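Side-chain contacts in uroporphyrin-III C-methyltransferase (Pseudomonas denitrificans, PDB 1S4D), which catalyses the two successive S-adenosyl-L-methionine-dependent methylations, at C-2 and C-7, that convert uroporphyrinogen III to precorrin-2 in cobalamin and siroheme biosynthesis: residues A48-D53 against L96-G101; D53-A58 against A62-A67; A151-T156 against Q171-G176. All blocks are in the same frame, centred on the assembly; numbering follows the deposited sequence.

Contact 1 of 3, residues A48-D53 against L96-G101; sequences ALVNED and LRLKGG. With SAH (S-adenosyl-L-homocysteine), chain Q.
Gly100 O accepts a weak hydrogen bond from the amino N of S-adenosyl-L-homocysteine at 3.1 Å, while the CA of the same glycine lies 3.9 Å from Leu49 O across the contact. The pairing illustrates how a glycine-containing loop can present backbone atoms to a ligand, here beside an apolar side chain. A CB on Gly100 would be aimed at Leu49 O, and the absence of one lets the two backbones come together. Gly101 has a positive phi, and any CB there would run into the carboxylate carbon of the ligand.

Leu49 covers the nucleoside with both of its methyls. Its CD1 continues the chain outward, nearly anti to CA (chi2 163°), and comes to 3.6 Å from C5' of the ligand. The other branch, CD2, sits above the plane of the adenine, displaced outward past the rim, 3.7 Å from N7. With an alanine here, both methyl contacts would be lost, which would probably open a gap beside the ribose and leave the nucleoside freer to shift. One residue on, Val50 turns to the strand instead: its CG2 meets Leu98 CD1 at 3.9 Å, the two side chains crossing at about a right angle.

Behind this junction the charges of strand 94-99 are paired. Arg97 bridges Asp47 and Glu112, Lys99 also reaches Glu112, and Asp47 accepts a hydrogen bond from Gly100 N. Asp47 thus connects the backbone of Gly100 with the charged side chains of the strand. At this contact the leucine methyls give the nucleoside only van der Waals contact, while a backbone carbonyl takes the amino group through a weak bond; the ligand's other polar bonds come from elsewhere, among them Thr130 and Met184.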
loop_
_atom_site.group_PDB
_atom_site.type_symbol
_atom_site.label_atom_id
_atom_site.label_comp_id
_atom_site.label_asym_id
_atom_site.label_seq_id
_atom_site.Cartn_x
_atom_site.Cartn_y
_atom_site.Cartn_z
ATOM N N ALA B 48 14.765 -0.002 12.705
ATOM C CA ALA B 48 15.475 -1.292 12.676
ATOM C C ALA B 48 14.845 -2.067 11.545
ATOM O O ALA B 48 15.544 -2.729 10.777
ATOM C CB ALA B 48 15.324 -2.046 13.981
ATOM N N LEU B 49 13.515 -1.934 11.435
ATOM C CA LEU B 49 12.740 -2.515 10.340
ATOM C C LEU B 49 13.185 -1.883 9.012
ATOM O O LEU B 49 12.415 -1.760 8.044
ATOM C CB LEU B 49 11.213 -2.455 10.595
ATOM C CG LEU B 49 10.561 -3.824 10.931
ATOM C CD1 LEU B 49 9.168 -3.775 11.589
ATOM C CD2 LEU B 49 10.463 -4.629 9.677
ATOM N N VAL B 50 14.466 -1.498 9.001
ATOM C CA VAL B 50 15.178 -1.115 7.788
ATOM C C VAL B 50 16.214 -2.182 7.444
ATOM O O VAL B 50 16.209 -3.290 8.039
ATOM C CB VAL B 50 15.701 0.370 7.839
ATOM C CG1 VAL B 50 17.085 0.556 7.185
ATOM C CG2 VAL B 50 14.650 1.328 7.233
ATOM N N ASN B 51 17.077 -1.844 6.482
ATOM C CA ASN B 51 17.704 -2.812 5.601
ATOM C C ASN B 51 18.862 -2.192 4.849
ATOM O O ASN B 51 18.664 -1.667 3.746
ATOM C CB ASN B 51 16.658 -3.238 4.572
ATOM C CG ASN B 51 16.572 -4.724 4.410
ATOM O OD1 ASN B 51 17.104 -5.282 3.450
ATOM N ND2 ASN B 51 15.889 -5.383 5.336
ATOM N N GLU B 52 20.068 -2.267 5.410
ATOM C CA GLU B 52 21.254 -1.687 4.764
ATOM C C GLU B 52 20.945 -1.174 3.360
ATOM O O GLU B 52 20.744 0.014 3.177
ATOM C CB GLU B 52 22.429 -2.689 4.710
ATOM C CG GLU B 52 23.729 -2.119 4.122
ATOM C CD GLU B 52 24.804 -3.179 3.872
ATOM O OE1 GLU B 52 24.916 -4.133 4.677
ATOM O OE2 GLU B 52 25.554 -3.055 2.871
ATOM N N ASP B 53 20.831 -2.077 2.398
ATOM C CA ASP B 53 20.861 -1.750 0.965
ATOM C C ASP B 53 20.315 -0.361 0.613
ATOM O O ASP B 53 21.012 0.429 -0.034
ATOM C CB ASP B 53 20.171 -2.846 0.132
ATOM C CG ASP B 53 20.250 -4.242 0.780
ATOM O OD1 ASP B 53 21.280 -4.952 0.550
ATOM O OD2 ASP B 53 19.321 -4.691 1.526
ATOM N N LEU B 96 15.571 13.270 6.541
ATOM C CA LEU B 96 14.852 12.120 6.005
ATOM C C LEU B 96 14.508 11.188 7.150
ATOM O O LEU B 96 15.427 10.666 7.826
ATOM C CB LEU B 96 15.775 11.356 5.045
ATOM C CG LEU B 96 15.253 10.723 3.756
ATOM C CD1 LEU B 96 16.313 9.847 3.271
ATOM C CD2 LEU B 96 14.041 9.906 3.969
ATOM N N ARG B 97 13.212 10.986 7.400
ATOM C CA ARG B 97 12.790 9.969 8.387
ATOM C C ARG B 97 12.387 8.797 7.529
ATOM O O ARG B 97 11.404 8.903 6.802
ATOM C CB ARG B 97 11.644 10.461 9.285
ATOM C CG ARG B 97 10.863 9.376 10.044
ATOM C CD ARG B 97 11.300 9.104 11.505
ATOM N NE ARG B 97 11.966 7.808 11.577
ATOM C CZ ARG B 97 11.557 6.738 12.261
ATOM N NH1 ARG B 97 10.472 6.755 13.034
ATOM N NH2 ARG B 97 12.273 5.631 12.185
ATOM N N LEU B 98 13.193 7.727 7.562
ATOM C CA LEU B 98 13.013 6.570 6.683
ATOM C C LEU B 98 12.194 5.524 7.411
ATOM O O LEU B 98 12.668 4.911 8.356
ATOM C CB LEU B 98 14.359 5.937 6.344
ATOM C CG LEU B 98 14.820 5.464 4.947
ATOM C CD1 LEU B 98 15.792 4.284 5.014
ATOM C CD2 LEU B 98 13.696 5.142 4.012
ATOM N N LYS B 99 10.966 5.288 7.001
ATOM C CA LYS B 99 10.197 4.328 7.756
ATOM C C LYS B 99 9.994 3.068 6.947
ATOM O O LYS B 99 9.918 3.119 5.695
ATOM C CB LYS B 99 8.884 4.968 8.169
ATOM C CG LYS B 99 9.107 6.396 8.709
ATOM C CD LYS B 99 7.820 7.146 8.824
ATOM C CE LYS B 99 6.842 6.374 9.687
ATOM N NZ LYS B 99 7.348 6.346 11.069
ATOM N N GLY B 100 9.940 1.934 7.649
ATOM C CA GLY B 100 9.590 0.667 7.031
ATOM C C GLY B 100 8.234 0.737 6.342
ATOM O O GLY B 100 7.291 1.290 6.880
ATOM N N GLY B 101 8.154 0.198 5.129
ATOM C CA GLY B 101 6.900 0.111 4.413
ATOM C C GLY B 101 6.345 1.440 3.939
ATOM O O GLY B 101 6.998 2.157 3.170
HETATM N N SAH Q . 4.372 0.950 7.967
HETATM C CA SAH Q . 4.744 -0.449 7.852
HETATM C CB SAH Q . 4.283 -1.211 9.083
HETATM C CG SAH Q . 5.232 -1.107 10.262
HETATM S SD SAH Q . 4.580 -1.688 11.850
HETATM C C SAH Q . 4.217 -1.058 6.546
HETATM O O SAH Q . 3.545 -0.407 5.749
HETATM O OXT SAH Q . 4.447 -2.216 6.207
HETATM C "C5'" SAH Q . 5.590 -3.201 11.733
HETATM C "C4'" SAH Q . 4.912 -4.466 11.191
HETATM O "O4'" SAH Q . 4.879 -4.479 9.779
HETATM C "C3'" SAH Q . 5.597 -5.791 11.512
HETATM O "O3'" SAH Q . 5.430 -6.256 12.823
HETATM C "C2'" SAH Q . 5.035 -6.736 10.463
HETATM O "O2'" SAH Q . 3.732 -7.202 10.747
HETATM C "C1'" SAH Q . 4.948 -5.800 9.270
HETATM N N9 SAH Q . 6.105 -5.897 8.351
HETATM C C8 SAH Q . 6.948 -4.873 8.070
HETATM N N7 SAH Q . 7.866 -5.293 7.196
HETATM C C5 SAH Q . 7.644 -6.578 6.905
HETATM C C6 SAH Q . 8.295 -7.476 6.057
HETATM N N6 SAH Q . 9.344 -7.101 5.348
HETATM N N1 SAH Q . 7.827 -8.771 5.956
HETATM C C2 SAH Q . 6.716 -9.148 6.680
HETATM N N3 SAH Q . 6.072 -8.253 7.518
HETATM C C4 SAH Q . 6.525 -6.982 7.629
#

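Contact 2 of 3, residues D53-A58 against A62-A67; sequences DCLKLA and AVLEFA
From the edge strand, Leu64 reaches over to the helix-like turn at 54-57 within segment 53-58 and touches both Leu55 and Ala58, a compact illustration of how one branched side chain can close a chain connection against the strand that follows it. Its CB leaves the strand toward the turn, and with chi1 at -42°, CG turns to the side of the backbone N and opposite the carbonyl carbon. CB and CG serve to carry the two methyls across, and it is at these tips that contact is made. CD1 approaches Leu55 CB at 4.3 Å; CD2 comes to 4.1 Å from Ala58 CB. That same alanine methyl also meets Ala62 CB at 4.1 Å, so Ala58 and Ala62 bring the two segments together where they are closest in sequence, with no hydrogen bond between the segments.

The turn is shaped by its own backbone: Lys56 N, Leu57 N and Ala58 N each bond to the carbonyl three residues earlier, the last of them to Leu55 O at 3.1 Å.

The arrangement belongs to the crossover connection between the neighbouring parallel strands 43-46 and 63-66. Leu55 and Ala58 also lie on Ile44 of the former strand, Leu57 packs against helix 32-40 and Phe6 of the second subunit, and strand 63-66 forms an outer edge of the sheet.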
loop_
_atom_site.group_PDB
_atom_site.type_symbol
_atom_site.label_atom_id
_atom_site.label_comp_id
_atom_site.label_asym_id
_atom_site.label_seq_id
_atom_site.Cartn_x
_atom_site.Cartn_y
_atom_site.Cartn_z
ATOM N N ASP B 53 20.831 -2.077 2.398
ATOM C CA ASP B 53 20.861 -1.750 0.965
ATOM C C ASP B 53 20.315 -0.361 0.613
ATOM O O ASP B 53 21.012 0.429 -0.034
ATOM C CB ASP B 53 20.171 -2.846 0.132
ATOM C CG ASP B 53 20.250 -4.242 0.780
ATOM O OD1 ASP B 53 21.280 -4.952 0.550
ATOM O OD2 ASP B 53 19.321 -4.691 1.526
ATOM N N CYS B 54 19.124 -0.010 1.068
ATOM C CA CYS B 54 18.575 1.346 0.965
ATOM C C CYS B 54 19.568 2.435 1.362
ATOM O O CYS B 54 19.785 3.387 0.617
ATOM C CB CYS B 54 17.348 1.472 1.850
ATOM S SG CYS B 54 16.050 0.331 1.351
ATOM N N LEU B 55 20.160 2.275 2.545
ATOM C CA LEU B 55 21.028 3.276 3.162
ATOM C C LEU B 55 22.269 3.585 2.352
ATOM O O LEU B 55 22.819 4.670 2.472
ATOM C CB LEU B 55 21.404 2.859 4.587
ATOM C CG LEU B 55 20.231 2.709 5.570
ATOM C CD1 LEU B 55 20.680 2.206 6.971
ATOM C CD2 LEU B 55 19.466 4.019 5.680
ATOM N N LYS B 56 22.684 2.632 1.520
ATOM C CA LYS B 56 23.832 2.781 0.622
ATOM C C LYS B 56 23.660 3.895 -0.416
ATOM O O LYS B 56 24.629 4.295 -1.054
ATOM C CB LYS B 56 24.126 1.445 -0.088
ATOM C CG LYS B 56 25.527 0.852 0.159
ATOM C CD LYS B 56 26.521 1.249 -0.949
ATOM C CE LYS B 56 27.125 0.027 -1.655
ATOM N NZ LYS B 56 28.616 0.064 -1.634
ATOM N N LEU B 57 22.440 4.394 -0.580
ATOM C CA LEU B 57 22.163 5.459 -1.539
ATOM C C LEU B 57 22.487 6.846 -0.975
ATOM O O LEU B 57 22.673 7.824 -1.739
ATOM C CB LEU B 57 20.706 5.410 -2.002
ATOM C CG LEU B 57 20.289 4.390 -3.065
ATOM C CD1 LEU B 57 18.794 4.396 -3.231
ATOM C CD2 LEU B 57 20.939 4.672 -4.404
ATOM N N ALA B 58 22.549 6.928 0.358
ATOM C CA ALA B 58 22.901 8.164 1.057
ATOM C C ALA B 58 24.207 8.699 0.512
ATOM O O ALA B 58 25.096 7.921 0.179
ATOM C CB ALA B 58 23.025 7.909 2.537
ATOM N N ALA B 62 26.615 11.811 4.964
ATOM C CA ALA B 62 25.283 11.878 5.558
ATOM C C ALA B 62 25.361 11.111 6.864
ATOM O O ALA B 62 26.098 10.139 6.950
ATOM C CB ALA B 62 24.247 11.235 4.645
ATOM N N VAL B 63 24.627 11.521 7.890
ATOM C CA VAL B 63 24.609 10.673 9.072
ATOM C C VAL B 63 23.379 9.760 9.133
ATOM O O VAL B 63 22.277 10.140 8.705
ATOM C CB VAL B 63 25.014 11.401 10.424
ATOM C CG1 VAL B 63 25.031 12.880 10.266
ATOM C CG2 VAL B 63 24.179 10.922 11.628
ATOM N N LEU B 64 23.613 8.540 9.611
ATOM C CA LEU B 64 22.587 7.520 9.694
ATOM C C LEU B 64 22.290 7.291 11.157
ATOM O O LEU B 64 23.173 6.919 11.901
ATOM C CB LEU B 64 23.056 6.220 9.029
ATOM C CG LEU B 64 23.828 6.273 7.692
ATOM C CD1 LEU B 64 24.168 4.850 7.211
ATOM C CD2 LEU B 64 23.102 7.076 6.589
ATOM N N GLU B 65 21.053 7.527 11.564
ATOM C CA GLU B 65 20.668 7.408 12.954
ATOM C C GLU B 65 19.610 6.360 13.114
ATOM O O GLU B 65 18.544 6.434 12.527
ATOM C CB GLU B 65 20.039 8.700 13.424
ATOM C CG GLU B 65 20.910 9.598 14.242
ATOM C CD GLU B 65 20.055 10.521 15.047
ATOM O OE1 GLU B 65 20.249 11.736 14.945
ATOM O OE2 GLU B 65 19.164 10.030 15.761
ATOM N N PHE B 66 19.891 5.407 13.970
ATOM C CA PHE B 66 18.939 4.383 14.288
ATOM C C PHE B 66 17.990 4.976 15.312
ATOM O O PHE B 66 18.399 5.363 16.399
ATOM C CB PHE B 66 19.707 3.192 14.825
ATOM C CG PHE B 66 18.854 2.111 15.343
ATOM C CD1 PHE B 66 18.093 1.341 14.481
ATOM C CD2 PHE B 66 18.825 1.840 16.706
ATOM C CE1 PHE B 66 17.304 0.323 14.975
ATOM C CE2 PHE B 66 18.043 0.819 17.205
ATOM C CZ PHE B 66 17.280 0.056 16.340
ATOM N N ALA B 67 16.726 5.086 14.933
ATOM C CA ALA B 67 15.696 5.666 15.783
ATOM C C ALA B 67 15.210 4.707 16.866
ATOM O O ALA B 67 14.688 5.148 17.882
ATOM C CB ALA B 67 14.519 6.107 14.924
#

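Contact 3 of 3, residues A151-T156 against Q171-G176; sequences AVTFLT and QGIASG
Ile173 is the first residue along helix 171-176 to meet strand 151-156, and it divides its branches between two strand residues. Its CG1 lies 4.1 Å from Thr153 CG2, the two side chains crossing at about a right angle. Its CG2 goes instead to Leu155 CD1, also at 4.1 Å, along a slanting approach. Ile173 also packs on Gly176 of the second subunit. The threonine offers its methyl because CG2 stands anti to the backbone N, while OG1 sits beside that nitrogen (chi1 -68°). The carbonyl of Ile173 takes part too: a water donates to Ile173 O at 3.1 Å and is hydrogen-bonded to Thr153 OG1 at 2.6 Å. That hydroxyl has further partners, Ser177, which follows in sequence, and Thr153 of the second subunit.

The setting is a beta-alpha-beta unit, a general device for laying two strands side by side in the same direction: strand 151-156 is followed by this helix and then by the parallel neighbour, strand 179-183. Helix and strand run roughly antiparallel, at 146°, with their axes 9.0 Å apart. Strand 151-156 is outermost in its own chain, yet it pairs antiparallel with a strand of the second subunit, so the sheet continues through the dimer.

Next in sequence, Ala174 faces elsewhere, its carbonyl bonded to Arg201. Ser175 bends back along the helix, where its OG donates to Gln171 O at 3.0 Å from a position tilted 34° out of the carbonyl plane; the same oxygen also accepts the helical bond from Ser175 N. Gly176 meets the strand through its backbone: Gly176 O is 4.2 Å from Ala151 CB. A CB on Gly176 would be crowded by Gly172 O.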
loop_
_atom_site.group_PDB
_atom_site.type_symbol
_atom_site.label_atom_id
_atom_site.label_comp_id
_atom_site.label_asym_id
_atom_site.label_seq_id
_atom_site.Cartn_x
_atom_site.Cartn_y
_atom_site.Cartn_z
ATOM N N ALA B 151 -13.637 -6.965 -0.816
ATOM C CA ALA B 151 -13.174 -6.173 0.311
ATOM C C ALA B 151 -11.950 -6.835 0.985
ATOM O O ALA B 151 -11.848 -8.065 1.006
ATOM C CB ALA B 151 -14.305 -5.991 1.291
ATOM N N VAL B 152 -11.008 -6.022 1.475
ATOM C CA VAL B 152 -9.906 -6.491 2.317
ATOM C C VAL B 152 -9.836 -5.623 3.565
ATOM O O VAL B 152 -9.920 -4.389 3.466
ATOM C CB VAL B 152 -8.516 -6.283 1.701
ATOM C CG1 VAL B 152 -7.584 -7.402 2.056
ATOM C CG2 VAL B 152 -8.569 -6.040 0.241
ATOM N N THR B 153 -9.615 -6.273 4.717
ATOM C CA THR B 153 -9.354 -5.592 5.984
ATOM C C THR B 153 -7.908 -5.720 6.452
ATOM O O THR B 153 -7.396 -6.832 6.574
ATOM C CB THR B 153 -10.262 -6.165 7.047
ATOM O OG1 THR B 153 -11.609 -5.811 6.747
ATOM C CG2 THR B 153 -10.036 -5.486 8.364
ATOM N N PHE B 154 -7.264 -4.588 6.756
ATOM C CA PHE B 154 -5.921 -4.612 7.334
ATOM C C PHE B 154 -6.071 -4.352 8.826
ATOM O O PHE B 154 -6.926 -3.557 9.204
ATOM C CB PHE B 154 -5.064 -3.521 6.710
ATOM C CG PHE B 154 -4.584 -3.822 5.320
ATOM C CD1 PHE B 154 -3.417 -3.269 4.858
ATOM C CD2 PHE B 154 -5.304 -4.630 4.458
ATOM C CE1 PHE B 154 -2.983 -3.539 3.549
ATOM C CE2 PHE B 154 -4.875 -4.903 3.158
ATOM C CZ PHE B 154 -3.741 -4.382 2.707
ATOM N N LEU B 155 -5.292 -5.022 9.682
ATOM C CA LEU B 155 -5.347 -4.704 11.126
ATOM C C LEU B 155 -4.012 -4.787 11.897
ATOM O O LEU B 155 -3.045 -5.335 11.371
ATOM C CB LEU B 155 -6.526 -5.395 11.842
ATOM C CG LEU B 155 -6.638 -6.772 12.542
ATOM C CD1 LEU B 155 -7.621 -7.622 11.766
ATOM C CD2 LEU B 155 -5.350 -7.565 12.865
ATOM N N THR B 156 -3.965 -4.211 13.108
ATOM C CA THR B 156 -2.895 -4.512 14.080
ATOM C C THR B 156 -3.401 -5.481 15.085
ATOM O O THR B 156 -4.474 -5.263 15.654
ATOM C CB THR B 156 -2.502 -3.348 14.954
ATOM O OG1 THR B 156 -3.187 -2.168 14.543
ATOM C CG2 THR B 156 -1.070 -3.074 14.808
ATOM N N GLN B 171 -15.852 -9.728 15.659
ATOM C CA GLN B 171 -16.936 -10.354 14.907
ATOM C C GLN B 171 -17.254 -9.582 13.609
ATOM O O GLN B 171 -17.404 -10.177 12.532
ATOM C CB GLN B 171 -18.151 -10.484 15.803
ATOM C CG GLN B 171 -19.464 -10.520 15.081
ATOM C CD GLN B 171 -20.026 -11.907 15.014
ATOM O OE1 GLN B 171 -19.397 -12.818 14.446
ATOM N NE2 GLN B 171 -21.223 -12.092 15.594
ATOM N N GLY B 172 -17.345 -8.254 13.724
ATOM C CA GLY B 172 -17.423 -7.387 12.559
ATOM C C GLY B 172 -16.276 -7.627 11.588
ATOM O O GLY B 172 -16.468 -7.712 10.369
ATOM N N ILE B 173 -15.077 -7.752 12.139
ATOM C CA ILE B 173 -13.896 -8.006 11.342
ATOM C C ILE B 173 -13.988 -9.347 10.646
ATOM O O ILE B 173 -13.627 -9.447 9.472
ATOM C CB ILE B 173 -12.604 -7.823 12.198
ATOM C CG1 ILE B 173 -12.007 -6.450 11.877
ATOM C CG2 ILE B 173 -11.567 -8.887 11.888
ATOM C CD1 ILE B 173 -11.639 -5.689 13.016
ATOM N N ALA B 174 -14.516 -10.359 11.351
ATOM C CA ALA B 174 -14.782 -11.676 10.758
ATOM C C ALA B 174 -15.780 -11.672 9.571
ATOM O O ALA B 174 -15.503 -12.343 8.558
ATOM C CB ALA B 174 -15.234 -12.651 11.810
ATOM N N SER B 175 -16.907 -10.940 9.684
ATOM C CA SER B 175 -17.903 -10.856 8.599
ATOM C C SER B 175 -17.603 -9.845 7.505
ATOM O O SER B 175 -18.088 -9.984 6.388
ATOM C CB SER B 175 -19.293 -10.506 9.129
ATOM O OG SER B 175 -19.436 -10.837 10.481
ATOM N N GLY B 176 -16.855 -8.801 7.844
ATOM C CA GLY B 176 -16.592 -7.705 6.930
ATOM C C GLY B 176 -15.918 -8.054 5.612
ATOM O O GLY B 176 -16.384 -7.603 4.576
HETATM O O HOH W 1 -13.696 -6.781 7.959
#

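Contacts 1 and 2 are neighbours, their centres 8 Å apart, and both use the parallel sheet. Along the chain contact 2 is nested inside the loop that contact 1 closes; they share Asp53, and Leu55 joins them by touching both Val50 and Leu98. Contact 3 follows later in sequence, in the mixed sheet on the opposite side of the chain's centre, about 28 Å from contact 1 and 36 Å from contact 2, centre to centre. The ligand touches contact 1 and is also bonded to Met184, just beyond strand 179-183, so it lies between the two sheets. The strand of contact 3 is itself part of the dimer interface, which contact 2 also reaches through Leu57.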